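Beta-N-acetylhexosaminidase (Thermotoga neapolitana, PDB 5BZA) probably hydrolyses terminal non-reducing N-acetyl-D-hexosamine residues from N-acetyl-beta-D-hexosaminides, as a glycoside hydrolase of family 3. Local coordinates at residues Leu72-Pro76 / Met98-Met103. Sequence-based numbering, arbitrary orientation.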
loop_
_atom_site.group_PDB
_atom_site.type_symbol
_atom_site.label_atom_id
_atom_site.label_comp_id
_atom_site.label_asym_id
_atom_site.label_seq_id
_atom_site.Cartn_x
_atom_site.Cartn_y
_atom_site.Cartn_z
ATOM N N LEU B 72 -3.530 1.857 6.970
ATOM C CA LEU B 72 -2.408 1.848 6.048
ATOM C C LEU B 72 -2.847 1.283 4.700
ATOM O O LEU B 72 -3.143 0.092 4.570
ATOM C CB LEU B 72 -1.249 1.027 6.608
ATOM C CG LEU B 72 -0.577 1.490 7.901
ATOM C CD1 LEU B 72 0.588 0.570 8.314
ATOM C CD2 LEU B 72 -0.127 2.951 7.765
ATOM N N LYS B 73 -2.854 2.135 3.670
ATOM C CA LYS B 73 -3.268 1.641 2.369
ATOM C C LYS B 73 -2.228 0.669 1.812
ATOM O O LYS B 73 -2.529 -0.105 0.902
ATOM C CB LYS B 73 -3.483 2.772 1.393
ATOM C CG LYS B 73 -2.212 3.388 0.876
ATOM C CD LYS B 73 -2.589 4.358 -0.197
ATOM C CE LYS B 73 -1.395 4.956 -0.867
ATOM N NZ LYS B 73 -1.952 5.909 -1.849
ATOM N N TYR B 74 -1.007 0.758 2.349
ATOM C CA TYR B 74 0.122 -0.086 1.951
ATOM C C TYR B 74 -0.030 -1.561 2.290
ATOM O O TYR B 74 0.495 -2.425 1.570
ATOM C CB TYR B 74 1.373 0.463 2.610
ATOM C CG TYR B 74 1.435 1.979 2.461
ATOM C CD1 TYR B 74 1.726 2.570 1.199
ATOM C CD2 TYR B 74 1.176 2.825 3.554
ATOM C CE1 TYR B 74 1.755 3.941 1.056
ATOM C CE2 TYR B 74 1.237 4.207 3.418
ATOM C CZ TYR B 74 1.515 4.755 2.165
ATOM O OH TYR B 74 1.556 6.116 2.022
ATOM N N VAL B 75 -0.766 -1.847 3.378
ATOM C CA VAL B 75 -1.054 -3.209 3.767
ATOM C C VAL B 75 -2.331 -3.673 3.108
ATOM O O VAL B 75 -3.364 -3.017 3.223
ATOM C CB VAL B 75 -1.225 -3.349 5.316
ATOM C CG1 VAL B 75 -1.507 -4.813 5.685
ATOM C CG2 VAL B 75 0.020 -2.884 6.011
ATOM N N PRO B 76 -2.271 -4.787 2.384
ATOM C CA PRO B 76 -3.544 -5.263 1.810
ATOM C C PRO B 76 -4.562 -5.579 2.895
ATOM O O PRO B 76 -4.217 -6.078 3.967
ATOM C CB PRO B 76 -3.181 -6.530 1.023
ATOM C CG PRO B 76 -1.698 -6.768 1.247
ATOM C CD PRO B 76 -1.098 -5.581 1.991
ATOM N N MET B 98 3.400 -10.542 7.043
ATOM C CA MET B 98 3.253 -9.774 5.815
ATOM C C MET B 98 3.083 -8.293 6.177
ATOM O O MET B 98 3.816 -7.407 5.681
ATOM C CB MET B 98 2.043 -10.294 5.039
ATOM C CG MET B 98 1.784 -9.638 3.680
ATOM S SD MET B 98 0.035 -9.598 3.192
ATOM C CE MET B 98 -0.518 -8.278 4.253
ATOM N N ALA B 99 2.110 -8.050 7.061
ATOM C CA ALA B 99 1.740 -6.710 7.478
ATOM C C ALA B 99 2.911 -6.037 8.163
ATOM O O ALA B 99 3.240 -4.871 7.887
ATOM C CB ALA B 99 0.513 -6.761 8.385
ATOM N N GLY B 100 3.567 -6.775 9.043
ATOM C CA GLY B 100 4.683 -6.231 9.760
ATOM C C GLY B 100 5.848 -5.909 8.819
ATOM O O GLY B 100 6.568 -4.935 9.006
ATOM N N ARG B 101 6.055 -6.760 7.838
ATOM C CA ARG B 101 7.192 -6.593 6.918
ATOM C C ARG B 101 6.976 -5.284 6.163
ATOM O O ARG B 101 7.853 -4.398 6.147
ATOM C CB ARG B 101 7.314 -7.801 5.980
ATOM C CG ARG B 101 8.716 -7.975 5.408
ATOM C CD ARG B 101 8.920 -9.356 4.737
ATOM N NE ARG B 101 10.315 -9.571 4.339
ATOM C CZ ARG B 101 10.786 -9.544 3.081
ATOM N NH1 ARG B 101 9.976 -9.335 2.035
ATOM N NH2 ARG B 101 12.088 -9.753 2.865
ATOM N N ILE B 102 5.758 -5.120 5.639
ATOM C CA ILE B 102 5.394 -3.890 4.961
ATOM C C ILE B 102 5.541 -2.638 5.854
ATOM O O ILE B 102 6.184 -1.653 5.434
ATOM C CB ILE B 102 3.964 -4.005 4.402
ATOM C CG1 ILE B 102 3.927 -5.051 3.285
ATOM C CG2 ILE B 102 3.542 -2.699 3.859
ATOM C CD1 ILE B 102 2.552 -5.320 2.693
ATOM N N MET B 103 5.009 -2.695 7.095
ATOM C CA MET B 103 5.074 -1.601 8.064
ATOM C C MET B 103 6.513 -1.206 8.364
ATOM O O MET B 103 6.877 -0.008 8.371
ATOM C CB MET B 103 4.386 -2.000 9.400
ATOM C CG MET B 103 2.888 -2.139 9.357
ATOM S SD MET B 103 2.110 -3.000 10.796
ATOM C CE MET B 103 0.442 -3.176 10.139
#
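Val75 meets Ala99, Ile102 and Met103 with its two methyl groups, and shows how a loop without regular structure can pack on a helix: the two segments meet by apolar packing, with no hydrogen bond between them. With CG1 anti to the backbone N (chi1 -179°), that branch meets Ala99 CB at 3.9 Å and the CE methyl of Met98, while CG2 faces Ile102 CG2 and Met103 CE. Packing is tightest beside it, where Met98, bent at its last torsion (chi3 76°), brings CE against CG and CD of Pro76, 3.6 Å from CG. Ile102 CD1 approaches the same ring at Pro76 CD, 3.7 Å away, and also lies near the carbonyl O of Tyr74. In the TIM-barrel domain of this glycosidase, the contact lays the loop that follows strand 59-62 over helix 89-106, away from the metal sites. A type I turn from Leu72 to Val75 shapes the loop; the Leu72 and Met103 side chains cross at about a right angle, with Leu72 CD1 3.7 Å from Met103 CG. Cutting Val75 back to an alanine removes both branches and would probably leave a gap against Ala99, Ile102 and Met103, with the Met98 methyl freer to move. By contrast, Lys73, the exposed residue of the turn, makes no contact with the helix segment; its CG lies over one face of the Tyr74 ring, whose OH is hydrogen-bonded to Glu42. Partly exposed Arg101, not touching the loop segment, hydrogen-bonds through NH1 to Thr105 of the second subunit, which partly covers this side.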